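Local coordinates for probable ATP-dependent kinase TDA10 (PDB 1ODF), which is probably an ATP-dependent kinase of the GLYK family, resembling bacterial pantothenate kinase in structure, whose substrate is not yet known, at residues Leu158-Ile168 / Asn186-Trp197. Numbering follows the deposited sequence.
Sequences LEGWFLGFNPI and NAKLFFYSDLLW
The type II beta turn Phe162-Phe165, in the loop that leaves strand 155-160 of this P-loop kinase fold, lies against the indole of Trp197, just past the end of helix 182-195. Gly164 CA sits squarely over the five-membered ring, 3.4 Å from its centroid, and Leu163 CA makes an off-centre CH-pi contact with the six-membered ring. Ser193 CA lies over the rim of the other face, so the indole sits between its own helix and the turn. At the ring edge the N-H of Trp197 NE1 is shared by two acceptors: Asn166 OD1, 2.8 Å from NE1 and in the ring plane though NE1 stands above the amide plane, and, more weakly, Phe165 O at 3.1 Å. Replacing Trp197 with an alanine would probably leave Asn166 OD1 without its donor and strip the turn of the flat surface on which Gly164 rests.

Deeper in, Phe162 points its edge into the face of Tyr192, centroids 5.1 Å apart and planes at 86°; its chi1 of 67° sets CG between the backbone N and carbonyl carbon, bringing CE1 and CZ over that ring. Leu189 packs beside them, its CD2 against Phe165 CB and the Asn166-Pro167 peptide. At the far end Asn186 grips the backbone of Ile168 twice: OD1 takes the N-H of Ile168 N at 2.7 Å, on a lone pair, while ND2 gives a nearly straight bond to Ile168 O at 3.1 Å.

Around this, Tyr255 OH of helix 249-262 also bonds Asn186 OD1, and Tyr192 OH reaches Gly100 N and His102 ND1. Leu158, whose CD2 meets Leu196 CD1, pairs with strand 32-37, the strand leading into the predicted ATP-binding loop.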
loop_
_atom_site.group_PDB
_atom_site.type_symbol
_atom_site.label_atom_id
_atom_site.label_comp_id
_atom_site.label_asym_id
_atom_site.label_seq_id
_atom_site.Cartn_x
_atom_site.Cartn_y
_atom_site.Cartn_z
ATOM N N LEU A 158 1.649 -1.617 -7.419
ATOM C CA LEU A 158 0.757 -1.806 -6.280
ATOM C C LEU A 158 1.174 -0.792 -5.206
ATOM O O LEU A 158 2.372 -0.556 -5.000
ATOM C CB LEU A 158 0.858 -3.236 -5.734
ATOM C CG LEU A 158 -0.079 -3.572 -4.562
ATOM C CD1 LEU A 158 -1.539 -3.517 -5.030
ATOM C CD2 LEU A 158 0.261 -4.944 -4.012
ATOM N N GLU A 159 0.193 -0.191 -4.535
ATOM C CA GLU A 159 0.488 0.803 -3.510
ATOM C C GLU A 159 -0.423 0.703 -2.295
ATOM O O GLU A 159 -1.608 0.395 -2.418
ATOM C CB GLU A 159 0.393 2.210 -4.102
ATOM C CG GLU A 159 -1.025 2.664 -4.419
ATOM C CD GLU A 159 -1.752 3.261 -3.213
ATOM O OE1 GLU A 159 -2.992 3.374 -3.285
ATOM O OE2 GLU A 159 -1.099 3.625 -2.204
ATOM N N GLY A 160 0.158 0.970 -1.126
ATOM C CA GLY A 160 -0.569 0.930 0.130
ATOM C C GLY A 160 0.265 1.578 1.226
ATOM O O GLY A 160 1.482 1.746 1.082
ATOM N N TRP A 161 -0.387 1.934 2.331
ATOM C CA TRP A 161 0.297 2.578 3.448
ATOM C C TRP A 161 1.084 1.593 4.315
ATOM O O TRP A 161 1.929 2.013 5.104
ATOM C CB TRP A 161 -0.706 3.353 4.329
ATOM C CG TRP A 161 -1.707 2.471 4.995
ATOM C CD1 TRP A 161 -2.900 2.044 4.481
ATOM C CD2 TRP A 161 -1.551 1.803 6.250
ATOM N NE1 TRP A 161 -3.493 1.141 5.337
ATOM C CE2 TRP A 161 -2.682 0.973 6.429
ATOM C CE3 TRP A 161 -0.559 1.816 7.241
ATOM C CZ2 TRP A 161 -2.845 0.165 7.553
ATOM C CZ3 TRP A 161 -0.724 1.017 8.353
ATOM C CH2 TRP A 161 -1.857 0.200 8.501
ATOM N N PHE A 162 0.813 0.296 4.172
ATOM C CA PHE A 162 1.515 -0.717 4.963
ATOM C C PHE A 162 2.278 -1.774 4.142
ATOM O O PHE A 162 2.692 -2.806 4.676
ATOM C CB PHE A 162 0.527 -1.417 5.901
ATOM C CG PHE A 162 -0.505 -2.252 5.187
ATOM C CD1 PHE A 162 -0.293 -3.617 4.972
ATOM C CD2 PHE A 162 -1.687 -1.677 4.729
ATOM C CE1 PHE A 162 -1.249 -4.402 4.312
ATOM C CE2 PHE A 162 -2.657 -2.452 4.063
ATOM C CZ PHE A 162 -2.437 -3.819 3.854
ATOM N N LEU A 163 2.468 -1.524 2.854
ATOM C CA LEU A 163 3.188 -2.473 2.026
ATOM C C LEU A 163 4.645 -2.569 2.484
ATOM O O LEU A 163 5.338 -1.555 2.632
ATOM C CB LEU A 163 3.136 -2.052 0.557
ATOM C CG LEU A 163 1.766 -1.897 -0.113
ATOM C CD1 LEU A 163 1.958 -1.705 -1.613
ATOM C CD2 LEU A 163 0.907 -3.119 0.151
ATOM N N GLY A 164 5.107 -3.793 2.716
ATOM C CA GLY A 164 6.477 -3.971 3.150
ATOM C C GLY A 164 6.596 -4.317 4.623
ATOM O O GLY A 164 7.621 -4.856 5.045
ATOM N N PHE A 165 5.565 -4.005 5.409
ATOM C CA PHE A 165 5.582 -4.321 6.837
ATOM C C PHE A 165 5.611 -5.835 6.985
ATOM O O PHE A 165 4.946 -6.556 6.235
ATOM C CB PHE A 165 4.326 -3.780 7.538
ATOM C CG PHE A 165 4.245 -2.279 7.597
ATOM C CD1 PHE A 165 5.171 -1.479 6.923
ATOM C CD2 PHE A 165 3.201 -1.659 8.292
ATOM C CE1 PHE A 165 5.057 -0.081 6.937
ATOM C CE2 PHE A 165 3.075 -0.266 8.313
ATOM C CZ PHE A 165 4.007 0.525 7.630
ATOM N N ASN A 166 6.372 -6.322 7.953
ATOM C CA ASN A 166 6.461 -7.760 8.175
ATOM C C ASN A 166 6.017 -8.166 9.575
ATOM O O ASN A 166 6.330 -7.501 10.568
ATOM C CB ASN A 166 7.886 -8.265 7.912
ATOM C CG ASN A 166 8.289 -8.139 6.439
ATOM O OD1 ASN A 166 7.572 -8.584 5.547
ATOM N ND2 ASN A 166 9.438 -7.534 6.191
ATOM N N PRO A 167 5.277 -9.275 9.664
ATOM C CA PRO A 167 4.781 -9.778 10.943
ATOM C C PRO A 167 5.868 -10.134 11.937
ATOM O O PRO A 167 6.966 -10.563 11.561
ATOM C CB PRO A 167 3.945 -10.992 10.534
ATOM C CG PRO A 167 4.595 -11.446 9.255
ATOM C CD PRO A 167 4.848 -10.142 8.551
ATOM N N ILE A 168 5.566 -9.912 13.214
ATOM C CA ILE A 168 6.482 -10.267 14.285
ATOM C C ILE A 168 6.357 -11.782 14.319
ATOM O O ILE A 168 5.246 -12.311 14.378
ATOM C CB ILE A 168 6.019 -9.703 15.635
ATOM C CG1 ILE A 168 5.857 -8.179 15.538
ATOM C CG2 ILE A 168 7.024 -10.083 16.717
ATOM C CD1 ILE A 168 7.113 -7.455 15.061
ATOM N N ASN A 186 -1.326 -8.543 13.414
ATOM C CA ASN A 186 -0.006 -9.079 13.103
ATOM C C ASN A 186 -0.120 -10.418 12.370
ATOM O O ASN A 186 0.623 -10.677 11.429
ATOM C CB ASN A 186 0.797 -9.265 14.395
ATOM C CG ASN A 186 2.182 -9.826 14.146
ATOM O OD1 ASN A 186 3.039 -9.161 13.560
ATOM N ND2 ASN A 186 2.407 -11.058 14.582
ATOM N N ALA A 187 -1.051 -11.268 12.800
ATOM C CA ALA A 187 -1.241 -12.570 12.159
ATOM C C ALA A 187 -1.762 -12.371 10.747
ATOM O O ALA A 187 -1.350 -13.062 9.808
ATOM C CB ALA A 187 -2.219 -13.413 12.952
ATOM N N LYS A 188 -2.677 -11.420 10.615
ATOM C CA LYS A 188 -3.278 -11.086 9.334
ATOM C C LYS A 188 -2.248 -10.511 8.355
ATOM O O LYS A 188 -2.291 -10.800 7.164
ATOM C CB LYS A 188 -4.413 -10.077 9.546
ATOM C CG LYS A 188 -5.624 -10.640 10.262
ATOM C CD LYS A 188 -6.258 -11.753 9.431
ATOM C CE LYS A 188 -7.587 -12.212 10.005
ATOM N NZ LYS A 188 -8.261 -13.175 9.082
ATOM N N LEU A 189 -1.324 -9.701 8.861
ATOM C CA LEU A 189 -0.299 -9.094 8.017
ATOM C C LEU A 189 0.497 -10.167 7.258
ATOM O O LEU A 189 0.987 -9.931 6.150
ATOM C CB LEU A 189 0.652 -8.238 8.869
ATOM C CG LEU A 189 1.822 -7.563 8.131
ATOM C CD1 LEU A 189 1.278 -6.643 7.042
ATOM C CD2 LEU A 189 2.701 -6.780 9.108
ATOM N N PHE A 190 0.610 -11.347 7.861
ATOM C CA PHE A 190 1.345 -12.451 7.264
ATOM C C PHE A 190 0.940 -12.758 5.821
ATOM O O PHE A 190 1.798 -12.886 4.946
ATOM C CB PHE A 190 1.172 -13.720 8.106
ATOM C CG PHE A 190 1.881 -14.917 7.534
ATOM C CD1 PHE A 190 3.271 -14.996 7.561
ATOM C CD2 PHE A 190 1.163 -15.926 6.896
ATOM C CE1 PHE A 190 3.940 -16.062 6.955
ATOM C CE2 PHE A 190 1.821 -16.992 6.287
ATOM C CZ PHE A 190 3.209 -17.061 6.315
ATOM N N PHE A 191 -0.362 -12.868 5.576
ATOM C CA PHE A 191 -0.860 -13.197 4.245
ATOM C C PHE A 191 -0.410 -12.256 3.128
ATOM O O PHE A 191 -0.247 -12.688 1.987
ATOM C CB PHE A 191 -2.392 -13.283 4.245
ATOM C CG PHE A 191 -2.943 -14.446 5.033
ATOM C CD1 PHE A 191 -2.930 -14.432 6.431
ATOM C CD2 PHE A 191 -3.498 -15.549 4.377
ATOM C CE1 PHE A 191 -3.461 -15.499 7.166
ATOM C CE2 PHE A 191 -4.035 -16.630 5.102
ATOM C CZ PHE A 191 -4.016 -16.601 6.500
ATOM N N TYR A 192 -0.214 -10.979 3.447
ATOM C CA TYR A 192 0.214 -10.014 2.446
ATOM C C TYR A 192 1.697 -10.198 2.182
ATOM O O TYR A 192 2.122 -10.311 1.035
ATOM C CB TYR A 192 -0.020 -8.579 2.926
ATOM C CG TYR A 192 -1.445 -8.257 3.324
ATOM C CD1 TYR A 192 -1.969 -8.702 4.543
ATOM C CD2 TYR A 192 -2.256 -7.464 2.504
ATOM C CE1 TYR A 192 -3.263 -8.359 4.939
ATOM C CE2 TYR A 192 -3.552 -7.114 2.892
ATOM C CZ TYR A 192 -4.045 -7.561 4.110
ATOM O OH TYR A 192 -5.301 -7.190 4.516
ATOM N N SER A 193 2.478 -10.214 3.258
ATOM C CA SER A 193 3.922 -10.381 3.169
ATOM C C SER A 193 4.298 -11.664 2.428
ATOM O O SER A 193 5.120 -11.647 1.512
ATOM C CB SER A 193 4.517 -10.413 4.577
ATOM O OG SER A 193 3.896 -11.415 5.370
ATOM N N ASP A 194 3.680 -12.770 2.830
ATOM C CA ASP A 194 3.942 -14.075 2.229
ATOM C C ASP A 194 3.626 -14.107 0.741
ATOM O O ASP A 194 4.356 -14.689 -0.058
ATOM C CB ASP A 194 3.101 -15.140 2.936
ATOM C CG ASP A 194 3.462 -16.552 2.507
ATOM O OD1 ASP A 194 4.590 -16.987 2.824
ATOM O OD2 ASP A 194 2.624 -17.219 1.857
ATOM N N LEU A 195 2.525 -13.463 0.392
ATOM C CA LEU A 195 2.050 -13.399 -0.976
ATOM C C LEU A 195 2.786 -12.378 -1.855
ATOM O O LEU A 195 2.896 -12.563 -3.076
ATOM C CB LEU A 195 0.564 -13.060 -0.937
ATOM C CG LEU A 195 -0.307 -13.259 -2.170
ATOM C CD1 LEU A 195 -0.180 -14.691 -2.692
ATOM C CD2 LEU A 195 -1.755 -12.944 -1.783
ATOM N N LEU A 196 3.324 -11.328 -1.233
ATOM C CA LEU A 196 3.975 -10.261 -1.988
ATOM C C LEU A 196 5.467 -9.971 -1.783
ATOM O O LEU A 196 6.313 -10.586 -2.436
ATOM C CB LEU A 196 3.173 -8.962 -1.793
ATOM C CG LEU A 196 1.698 -9.062 -2.202
ATOM C CD1 LEU A 196 0.894 -7.888 -1.632
ATOM C CD2 LEU A 196 1.604 -9.119 -3.715
ATOM N N TRP A 197 5.796 -9.038 -0.885
ATOM C CA TRP A 197 7.198 -8.655 -0.697
ATOM C C TRP A 197 8.137 -9.686 -0.079
ATOM O O TRP A 197 9.340 -9.466 -0.030
ATOM C CB TRP A 197 7.292 -7.320 0.053
ATOM C CG TRP A 197 6.527 -7.272 1.331
ATOM C CD1 TRP A 197 6.968 -7.640 2.567
ATOM C CD2 TRP A 197 5.172 -6.845 1.497
ATOM N NE1 TRP A 197 5.970 -7.469 3.495
ATOM C CE2 TRP A 197 4.856 -6.982 2.864
ATOM C CE3 TRP A 197 4.192 -6.361 0.622
ATOM C CZ2 TRP A 197 3.598 -6.649 3.382
ATOM C CZ3 TRP A 197 2.938 -6.030 1.137
ATOM C CH2 TRP A 197 2.657 -6.176 2.506
#